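Side-chain contacts in 3-polyprenyl-4-hydroxybenzoate decarboxylase and related decarboxylases (Pelotomaculum thermopropionicum, PDB 6H6X), which binds prenylated FMN with manganese and potassium as a UbiD-class decarboxylase, probably acting on aromatic acids, and carboxylates 2-furoic acid to 2,5-furandicarboxylic acid: residues Ala32-Gln37 with Leu44-Val49; Ala133-Ala138 with Pro194-Ala199; Asp209-Ala214 with Gln220-Val225. The protein carries 8 engineered substitutions. One frame throughout, in Å; residues are numbered along the deposited sequence.

In the fold
The three contacts follow one another along the chain without interleaving, and they show a helix packing on a strand in two regions of the chain. Contact 1 lies in the N-terminal domain, within the unit of strand 18-21, helix 30-38 and strand 43-46, its centre about 22 Å from that of contact 2 and about 30 Å from that of contact 3. Contacts 2 and 3 share the Rift-related domain. Their centres are about 10 Å apart, and they touch where helices 194-199 and 210-217, consecutive in the chain, pack at Ala199, Val196 and Ala214. Contact 3 supplies Glu210 to the metals and contact 2 lies beside it, whereas contact 1 is away from these sites and is touched by the second subunit.

Contact 1 (Ala32-Gln37 with Leu44-Val49); sequences AALGKQ and LLFERV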
loop_
_atom_site.group_PDB
_atom_site.type_symbol
_atom_site.label_atom_id
_atom_site.label_comp_id
_atom_site.label_asym_id
_atom_site.label_seq_id
_atom_site.Cartn_x
_atom_site.Cartn_y
_atom_site.Cartn_z
ATOM N N ALA B 32 -23.296 -4.514 6.950
ATOM C CA ALA B 32 -22.185 -3.616 6.620
ATOM C C ALA B 32 -20.887 -4.184 7.125
ATOM O O ALA B 32 -19.858 -4.124 6.444
ATOM C CB ALA B 32 -22.439 -2.240 7.227
ATOM N N ALA B 33 -20.928 -4.741 8.337
ATOM C CA ALA B 33 -19.761 -5.338 8.940
ATOM C C ALA B 33 -19.242 -6.519 8.194
ATOM O O ALA B 33 -18.034 -6.652 7.964
ATOM C CB ALA B 33 -20.072 -5.707 10.376
ATOM N N LEU B 34 -20.128 -7.410 7.771
ATOM C CA LEU B 34 -19.670 -8.525 6.947
ATOM C C LEU B 34 -19.260 -8.046 5.586
ATOM O O LEU B 34 -18.268 -8.520 5.008
ATOM C CB LEU B 34 -20.784 -9.548 6.855
ATOM C CG LEU B 34 -21.033 -10.217 8.208
ATOM C CD1 LEU B 34 -22.453 -10.767 8.346
ATOM C CD2 LEU B 34 -19.974 -11.300 8.338
ATOM N N GLY B 35 -20.015 -7.101 5.025
ATOM C CA GLY B 35 -19.646 -6.529 3.719
ATOM C C GLY B 35 -18.265 -5.882 3.655
ATOM O O GLY B 35 -17.560 -5.992 2.605
ATOM N N LYS B 36 -17.860 -5.242 4.757
ATOM C CA LYS B 36 -16.527 -4.628 4.846
ATOM C C LYS B 36 -15.399 -5.658 4.779
ATOM O O LYS B 36 -14.339 -5.401 4.226
ATOM C CB LYS B 36 -16.378 -3.723 6.085
ATOM N N GLN B 37 -15.626 -6.837 5.323
ATOM C CA GLN B 37 -14.588 -7.887 5.268
ATOM C C GLN B 37 -14.483 -8.507 3.898
ATOM O O GLN B 37 -13.499 -9.136 3.613
ATOM C CB GLN B 37 -14.834 -8.970 6.309
ATOM C CG GLN B 37 -14.777 -8.437 7.736
ATOM C CD GLN B 37 -15.266 -9.419 8.762
ATOM O OE1 GLN B 37 -14.902 -10.565 8.709
ATOM N NE2 GLN B 37 -16.019 -8.948 9.738
ATOM N N LEU B 44 -21.277 -10.210 -1.838
ATOM C CA LEU B 44 -21.988 -11.039 -0.916
ATOM C C LEU B 44 -23.500 -10.911 -1.112
ATOM O O LEU B 44 -24.062 -9.793 -1.138
ATOM C CB LEU B 44 -21.661 -10.651 0.514
ATOM C CG LEU B 44 -20.261 -10.827 1.034
ATOM C CD1 LEU B 44 -20.200 -10.242 2.445
ATOM C CD2 LEU B 44 -19.897 -12.288 1.063
ATOM N N LEU B 45 -24.149 -12.071 -1.193
ATOM C CA LEU B 45 -25.593 -12.176 -1.270
ATOM C C LEU B 45 -26.116 -12.753 0.047
ATOM O O LEU B 45 -25.893 -13.910 0.351
ATOM C CB LEU B 45 -25.949 -13.058 -2.474
ATOM C CG LEU B 45 -27.411 -13.438 -2.679
ATOM C CD1 LEU B 45 -28.367 -12.279 -2.722
ATOM C CD2 LEU B 45 -27.489 -14.180 -4.013
ATOM N N PHE B 46 -26.805 -11.931 0.829
ATOM C CA PHE B 46 -27.356 -12.322 2.099
ATOM C C PHE B 46 -28.754 -12.941 1.954
ATOM O O PHE B 46 -29.771 -12.194 1.882
ATOM C CB PHE B 46 -27.416 -11.130 3.048
ATOM C CG PHE B 46 -26.051 -10.560 3.390
ATOM C CD1 PHE B 46 -25.290 -11.092 4.429
ATOM C CD2 PHE B 46 -25.536 -9.466 2.690
ATOM C CE1 PHE B 46 -24.043 -10.560 4.753
ATOM C CE2 PHE B 46 -24.300 -8.928 3.016
ATOM C CZ PHE B 46 -23.552 -9.467 4.054
ATOM N N GLU B 47 -28.804 -14.286 1.959
ATOM C CA GLU B 47 -30.040 -15.044 1.684
ATOM C C GLU B 47 -31.065 -15.012 2.782
ATOM O O GLU B 47 -32.225 -15.289 2.512
ATOM C CB GLU B 47 -29.753 -16.495 1.311
ATOM C CG GLU B 47 -28.843 -16.650 0.101
ATOM C CD GLU B 47 -28.934 -18.018 -0.577
ATOM O OE1 GLU B 47 -28.550 -19.039 0.042
ATOM O OE2 GLU B 47 -29.336 -18.061 -1.778
ATOM N N ARG B 48 -30.677 -14.633 3.995
ATOM C CA ARG B 48 -31.612 -14.527 5.108
ATOM C C ARG B 48 -31.315 -13.298 5.924
ATOM O O ARG B 48 -30.311 -13.247 6.646
ATOM C CB ARG B 48 -31.538 -15.780 5.999
ATOM N N VAL B 49 -32.196 -12.316 5.823
ATOM C CA VAL B 49 -32.067 -11.084 6.543
ATOM C C VAL B 49 -33.201 -11.027 7.533
ATOM O O VAL B 49 -34.362 -11.148 7.173
ATOM C CB VAL B 49 -32.074 -9.859 5.590
ATOM C CG1 VAL B 49 -32.046 -8.562 6.373
ATOM C CG2 VAL B 49 -30.892 -9.951 4.625
#
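Leu34 leans from helix 30-38 on to Phe46 of strand 43-46, and two of its side-chain atoms, CB and CD1, meet the ring. Its CB comes in at the ring edge, in plane, 3.9 Å from Phe46 CZ. CG steps back, and Leu34 CD1 then returns to within 3.9 Å of Phe46 CE1. CD2 points off and does not touch the ring. With chi1 at -68°, Leu34 CG lies beside the backbone N and anti to the carbonyl carbon, a setting from which CD1 reaches the ring obliquely. The carbonyl O of Leu34 meets Leu44, whose CD1 rests 3.6 Å from Leu34 O and 4.0 Å from Gly35 CA. Gly35, having no side chain, brings its backbone N to the ring edge near Phe46 CZ. No hydrogen bond crosses; the contact is packing alone, and buried. Ile441 of the second subunit also packs on Leu34, and Leu443 of that subunit on Leu44. The segments of helix and strand run roughly antiparallel (158°), their axes 9.9 Å apart at closest approach; the helix is the crossover of a beta-alpha-beta unit linking strand 18-21 to its parallel neighbour 43-46.

Contact 2 (Ala133-Ala138 with Pro194-Ala199); sequences AAILIA and PAVLLA
A backbone bond of 2.8 Å from Leu198 N to Pro194 O closes the first turn of helix 194-199, the turn from which Val196 and Leu197 reach across to Ile135. No hydrogen bond joins the two segments; Ala133 O merely lies 4.1 Å from Leu197 CD2. The contact therefore rests on the two branches of one isoleucine, each with its own partner. Ile135 CD1, at the tip of the longer branch, meets Val196 CG1 at 3.8 Å. The short branch, Ile135 CG2, meets Leu197 CD2, also at 3.8 Å. Ile135 holds CG1 between its backbone N and carbonyl carbon (chi1 67°), the crowded position, which sends CD1 and CG2 to different neighbours. In each pair the side chains cross at about a right angle, methyl against methyl. In Leu197, chi2 of 170° sets CD1 anti to CA, and the other branch, CD2, comes to the strand. Ile150, which binds prenylated FMN, packs on Ile135, and its side chain is about 4 Å from that of Leu197, so the contact is in the second shell of the cofactor site, with the side chain of Ala133 about 7 Å from the bound prenylated FMN. Strand 130-139 sits between strands 146-157 and 184-190 of the antiparallel sheet, while helix 194-199 packs against that sheet and against helix 294-315.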
loop_
_atom_site.group_PDB
_atom_site.type_symbol
_atom_site.label_atom_id
_atom_site.label_comp_id
_atom_site.label_asym_id
_atom_site.label_seq_id
_atom_site.Cartn_x
_atom_site.Cartn_y
_atom_site.Cartn_z
ATOM N N ALA B 133 -28.253 2.750 -2.963
ATOM C CA ALA B 133 -27.960 2.297 -4.312
ATOM C C ALA B 133 -29.048 2.559 -5.348
ATOM O O ALA B 133 -29.132 1.867 -6.360
ATOM C CB ALA B 133 -27.604 0.832 -4.293
ATOM N N ALA B 134 -29.848 3.565 -5.115
ATOM C CA ALA B 134 -30.963 3.878 -5.972
ATOM C C ALA B 134 -30.518 4.925 -6.949
ATOM O O ALA B 134 -30.004 5.957 -6.541
ATOM C CB ALA B 134 -32.139 4.428 -5.182
ATOM N N ILE B 135 -30.736 4.666 -8.240
ATOM C CA ILE B 135 -30.639 5.720 -9.229
ATOM C C ILE B 135 -31.925 6.545 -9.207
ATOM O O ILE B 135 -33.014 6.005 -9.138
ATOM C CB ILE B 135 -30.290 5.210 -10.633
ATOM C CG1 ILE B 135 -31.398 4.347 -11.258
ATOM C CG2 ILE B 135 -28.981 4.460 -10.592
ATOM C CD1 ILE B 135 -31.110 3.983 -12.722
ATOM N N LEU B 136 -31.783 7.859 -9.216
ATOM C CA LEU B 136 -32.893 8.789 -9.125
ATOM C C LEU B 136 -33.068 9.419 -10.512
ATOM O O LEU B 136 -32.189 10.131 -10.968
ATOM C CB LEU B 136 -32.602 9.875 -8.106
ATOM C CG LEU B 136 -33.794 10.761 -7.718
ATOM C CD1 LEU B 136 -33.580 11.323 -6.321
ATOM C CD2 LEU B 136 -34.047 11.868 -8.718
ATOM N N ILE B 137 -34.190 9.124 -11.171
ATOM C CA ILE B 137 -34.490 9.612 -12.503
ATOM C C ILE B 137 -35.509 10.752 -12.355
ATOM O O ILE B 137 -36.523 10.599 -11.697
ATOM C CB ILE B 137 -35.043 8.472 -13.365
ATOM C CG1 ILE B 137 -34.029 7.370 -13.461
ATOM C CG2 ILE B 137 -35.397 8.945 -14.772
ATOM C CD1 ILE B 137 -34.647 6.004 -13.641
ATOM N N ALA B 138 -35.214 11.888 -12.959
ATOM C CA ALA B 138 -36.141 13.028 -12.976
ATOM C C ALA B 138 -36.050 13.834 -14.288
ATOM O O ALA B 138 -35.077 13.705 -15.069
ATOM C CB ALA B 138 -35.871 13.914 -11.789
ATOM N N PRO B 194 -24.366 -2.875 -13.179
ATOM C CA PRO B 194 -23.324 -1.893 -12.876
ATOM C C PRO B 194 -23.020 -0.835 -13.921
ATOM O O PRO B 194 -22.586 0.275 -13.558
ATOM C CB PRO B 194 -22.080 -2.752 -12.660
ATOM C CG PRO B 194 -22.631 -4.064 -12.147
ATOM C CD PRO B 194 -23.911 -4.260 -12.908
ATOM N N ALA B 195 -23.213 -1.138 -15.197
ATOM C CA ALA B 195 -23.018 -0.122 -16.234
ATOM C C ALA B 195 -23.971 1.005 -16.070
ATOM O O ALA B 195 -23.639 2.156 -16.389
ATOM C CB ALA B 195 -23.164 -0.711 -17.637
ATOM N N VAL B 196 -25.177 0.708 -15.594
ATOM C CA VAL B 196 -26.177 1.756 -15.395
ATOM C C VAL B 196 -25.795 2.673 -14.214
ATOM O O VAL B 196 -25.980 3.907 -14.284
ATOM C CB VAL B 196 -27.584 1.166 -15.240
ATOM C CG1 VAL B 196 -28.617 2.253 -15.037
ATOM C CG2 VAL B 196 -27.945 0.276 -16.460
ATOM N N LEU B 197 -25.247 2.067 -13.156
ATOM C CA LEU B 197 -24.782 2.766 -11.969
ATOM C C LEU B 197 -23.598 3.630 -12.327
ATOM O O LEU B 197 -23.544 4.799 -11.938
ATOM C CB LEU B 197 -24.401 1.794 -10.857
ATOM C CG LEU B 197 -25.509 0.961 -10.241
ATOM C CD1 LEU B 197 -24.946 -0.111 -9.335
ATOM C CD2 LEU B 197 -26.493 1.777 -9.484
ATOM N N LEU B 198 -22.680 3.054 -13.096
ATOM C CA LEU B 198 -21.531 3.780 -13.593
ATOM C C LEU B 198 -21.965 4.963 -14.442
ATOM O O LEU B 198 -21.531 6.090 -14.218
ATOM C CB LEU B 198 -20.616 2.822 -14.310
ATOM C CG LEU B 198 -19.309 3.339 -14.865
ATOM C CD1 LEU B 198 -18.428 3.871 -13.774
ATOM C CD2 LEU B 198 -18.603 2.152 -15.502
ATOM N N ALA B 199 -22.926 4.760 -15.326
ATOM C CA ALA B 199 -23.466 5.870 -16.128
ATOM C C ALA B 199 -24.116 6.975 -15.328
ATOM O O ALA B 199 -24.066 8.135 -15.749
ATOM C CB ALA B 199 -24.446 5.374 -17.155
#

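Contact 3 (Asp209-Ala214 with Gln220-Val225); sequences DELEIA and QPLELV. With K (potassium ion), chain G; MN (manganese (II) ion), chain H.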
loop_
_atom_site.group_PDB
_atom_site.type_symbol
_atom_site.label_atom_id
_atom_site.label_comp_id
_atom_site.label_asym_id
_atom_site.label_seq_id
_atom_site.Cartn_x
_atom_site.Cartn_y
_atom_site.Cartn_z
ATOM N N ASP B 209 -28.652 12.903 -21.039
ATOM C CA ASP B 209 -29.429 11.937 -20.302
ATOM C C ASP B 209 -28.502 10.765 -19.979
ATOM O O ASP B 209 -28.014 10.044 -20.867
ATOM C CB ASP B 209 -30.635 11.528 -21.163
ATOM C CG ASP B 209 -31.450 10.399 -20.570
ATOM O OD1 ASP B 209 -31.164 9.935 -19.450
ATOM O OD2 ASP B 209 -32.402 9.970 -21.252
ATOM N N GLU B 210 -28.242 10.576 -18.688
ATOM C CA GLU B 210 -27.393 9.449 -18.297
ATOM C C GLU B 210 -27.948 8.082 -18.639
ATOM O O GLU B 210 -27.171 7.144 -18.784
ATOM C CB GLU B 210 -27.014 9.524 -16.834
ATOM C CG GLU B 210 -26.098 10.706 -16.583
ATOM C CD GLU B 210 -26.829 11.953 -16.124
ATOM O OE1 GLU B 210 -28.061 12.140 -16.370
ATOM O OE2 GLU B 210 -26.131 12.741 -15.463
ATOM N N LEU B 211 -29.247 7.943 -18.825
ATOM C CA LEU B 211 -29.780 6.615 -19.291
ATOM C C LEU B 211 -29.313 6.285 -20.726
ATOM O O LEU B 211 -29.088 5.136 -21.060
ATOM C CB LEU B 211 -31.307 6.575 -19.200
ATOM C CG LEU B 211 -31.904 6.701 -17.804
ATOM C CD1 LEU B 211 -33.421 6.544 -17.882
ATOM C CD2 LEU B 211 -31.340 5.680 -16.817
ATOM N N GLU B 212 -29.117 7.315 -21.534
ATOM C CA GLU B 212 -28.552 7.195 -22.890
ATOM C C GLU B 212 -27.080 6.876 -22.883
ATOM O O GLU B 212 -26.589 6.115 -23.729
ATOM C CB GLU B 212 -28.844 8.474 -23.700
ATOM C CG GLU B 212 -30.335 8.613 -23.924
ATOM C CD GLU B 212 -30.750 9.752 -24.844
ATOM O OE1 GLU B 212 -29.970 10.705 -25.085
ATOM O OE2 GLU B 212 -31.906 9.705 -25.307
ATOM N N ILE B 213 -26.373 7.381 -21.878
ATOM C CA ILE B 213 -25.001 6.968 -21.667
ATOM C C ILE B 213 -24.954 5.482 -21.303
ATOM O O ILE B 213 -24.177 4.702 -21.860
ATOM C CB ILE B 213 -24.315 7.859 -20.619
ATOM C CG1 ILE B 213 -24.245 9.305 -21.131
ATOM C CG2 ILE B 213 -22.893 7.375 -20.368
ATOM C CD1 ILE B 213 -23.973 10.326 -20.048
ATOM N N ALA B 214 -25.827 5.065 -20.403
ATOM C CA ALA B 214 -25.892 3.646 -20.043
ATOM C C ALA B 214 -26.190 2.777 -21.247
ATOM O O ALA B 214 -25.586 1.741 -21.414
ATOM C CB ALA B 214 -26.975 3.431 -18.988
ATOM N N GLN B 220 -26.896 -3.924 -25.850
ATOM C CA GLN B 220 -28.138 -3.482 -26.507
ATOM C C GLN B 220 -28.702 -2.238 -25.780
ATOM O O GLN B 220 -28.482 -2.090 -24.589
ATOM C CB GLN B 220 -29.219 -4.581 -26.445
ATOM C CG GLN B 220 -28.751 -6.039 -26.540
ATOM C CD GLN B 220 -28.303 -6.475 -27.937
ATOM O OE1 GLN B 220 -27.727 -7.563 -28.083
ATOM N NE2 GLN B 220 -28.613 -5.675 -28.976
ATOM N N PRO B 221 -29.512 -1.411 -26.464
ATOM C CA PRO B 221 -30.170 -0.312 -25.781
ATOM C C PRO B 221 -30.915 -0.717 -24.500
ATOM O O PRO B 221 -31.461 -1.789 -24.395
ATOM C CB PRO B 221 -31.136 0.260 -26.836
ATOM C CG PRO B 221 -30.498 -0.114 -28.132
ATOM C CD PRO B 221 -29.879 -1.455 -27.895
ATOM N N LEU B 222 -30.874 0.168 -23.522
ATOM C CA LEU B 222 -31.501 -0.045 -22.243
ATOM C C LEU B 222 -33.007 0.053 -22.437
ATOM O O LEU B 222 -33.504 0.976 -23.086
ATOM C CB LEU B 222 -30.988 1.016 -21.274
ATOM C CG LEU B 222 -31.467 0.985 -19.860
ATOM C CD1 LEU B 222 -30.990 -0.291 -19.160
ATOM C CD2 LEU B 222 -30.943 2.265 -19.184
ATOM N N GLU B 223 -33.728 -0.917 -21.886
ATOM C CA GLU B 223 -35.178 -0.986 -22.034
ATOM C C GLU B 223 -35.836 -0.310 -20.840
ATOM O O GLU B 223 -35.471 -0.598 -19.708
ATOM C CB GLU B 223 -35.620 -2.441 -22.232
ATOM C CG GLU B 223 -35.066 -2.994 -23.551
ATOM C CD GLU B 223 -35.467 -4.421 -23.911
ATOM O OE1 GLU B 223 -36.241 -5.076 -23.165
ATOM O OE2 GLU B 223 -34.984 -4.904 -24.975
ATOM N N LEU B 224 -36.740 0.648 -21.124
ATOM C CA LEU B 224 -37.411 1.436 -20.163
ATOM C C LEU B 224 -38.885 1.171 -20.219
ATOM O O LEU B 224 -39.408 0.711 -21.233
ATOM C CB LEU B 224 -37.185 2.902 -20.394
ATOM C CG LEU B 224 -35.754 3.358 -20.378
ATOM C CD1 LEU B 224 -35.723 4.893 -20.574
ATOM C CD2 LEU B 224 -35.051 2.958 -19.097
ATOM N N VAL B 225 -39.549 1.488 -19.114
ATOM C CA VAL B 225 -40.985 1.398 -18.995
ATOM C C VAL B 225 -41.507 2.621 -18.232
ATOM O O VAL B 225 -40.768 3.236 -17.454
ATOM C CB VAL B 225 -41.366 0.047 -18.349
ATOM C CG1 VAL B 225 -40.756 -0.070 -16.946
ATOM C CG2 VAL B 225 -42.876 -0.082 -18.274
HETATM K K K G . -25.136 12.217 -13.089
HETATM MN MN MN H . -26.636 15.001 -15.216
HETATM O O HOH W 1 -24.247 14.949 -15.089
#
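The manganese and potassium site beside the prenylated FMN receives Glu210 from the first turn of helix 210-217, while the next residue, Leu211, turns to a different side of the helix and packs on Leu222 and Leu224. Glu210 OE2 bridges the two ions, 2.3 Å from manganese. The same oxygen is 2.6 Å from potassium. A bend at chi2 (95°) curls the carboxylate round to reach both. Water 1 stands 2.4 Å from manganese, and Asn147 and His169 bind that ion too; Val148, Ser200 and Ala202 give carbonyl oxygens to potassium. Just before Glu210, Asp209 is the N-cap: its OD1 accepts from Leu211 N at 2.8 Å, the donor sitting 52° out of the carboxylate plane. Its other oxygen makes a salt bridge to Arg146, so the start of the helix is tied to the sheet strand that carries Asn147 and Val148.

The leucines make the contact itself. Leu211 CD1 lies 3.9 Å from Leu224 CD1 and close to CD2 as well, straddled by the end of that side chain. Leu211 CD2 meets Leu222 CD2 more loosely, at 4.2 Å. Leu222 CD2 also lies 3.9 Å from Leu211 O. Leu222 stretches CG anti to its backbone N (chi1 -178°), and its CD2 thereby also reaches Ala214 CB, 4.1 Å away. Leu222 N is hydrogen-bonded to Ser215 OG, in the same helix as Leu211. Here a capped helix packs through Leu211 and Ala214 on Leu222, just before strand 223-226, and on Leu224 within it, while its first turn supplies a bridging carboxylate, an arrangement consistent with the metal-assisted cofactor binding of UbiD enzymes.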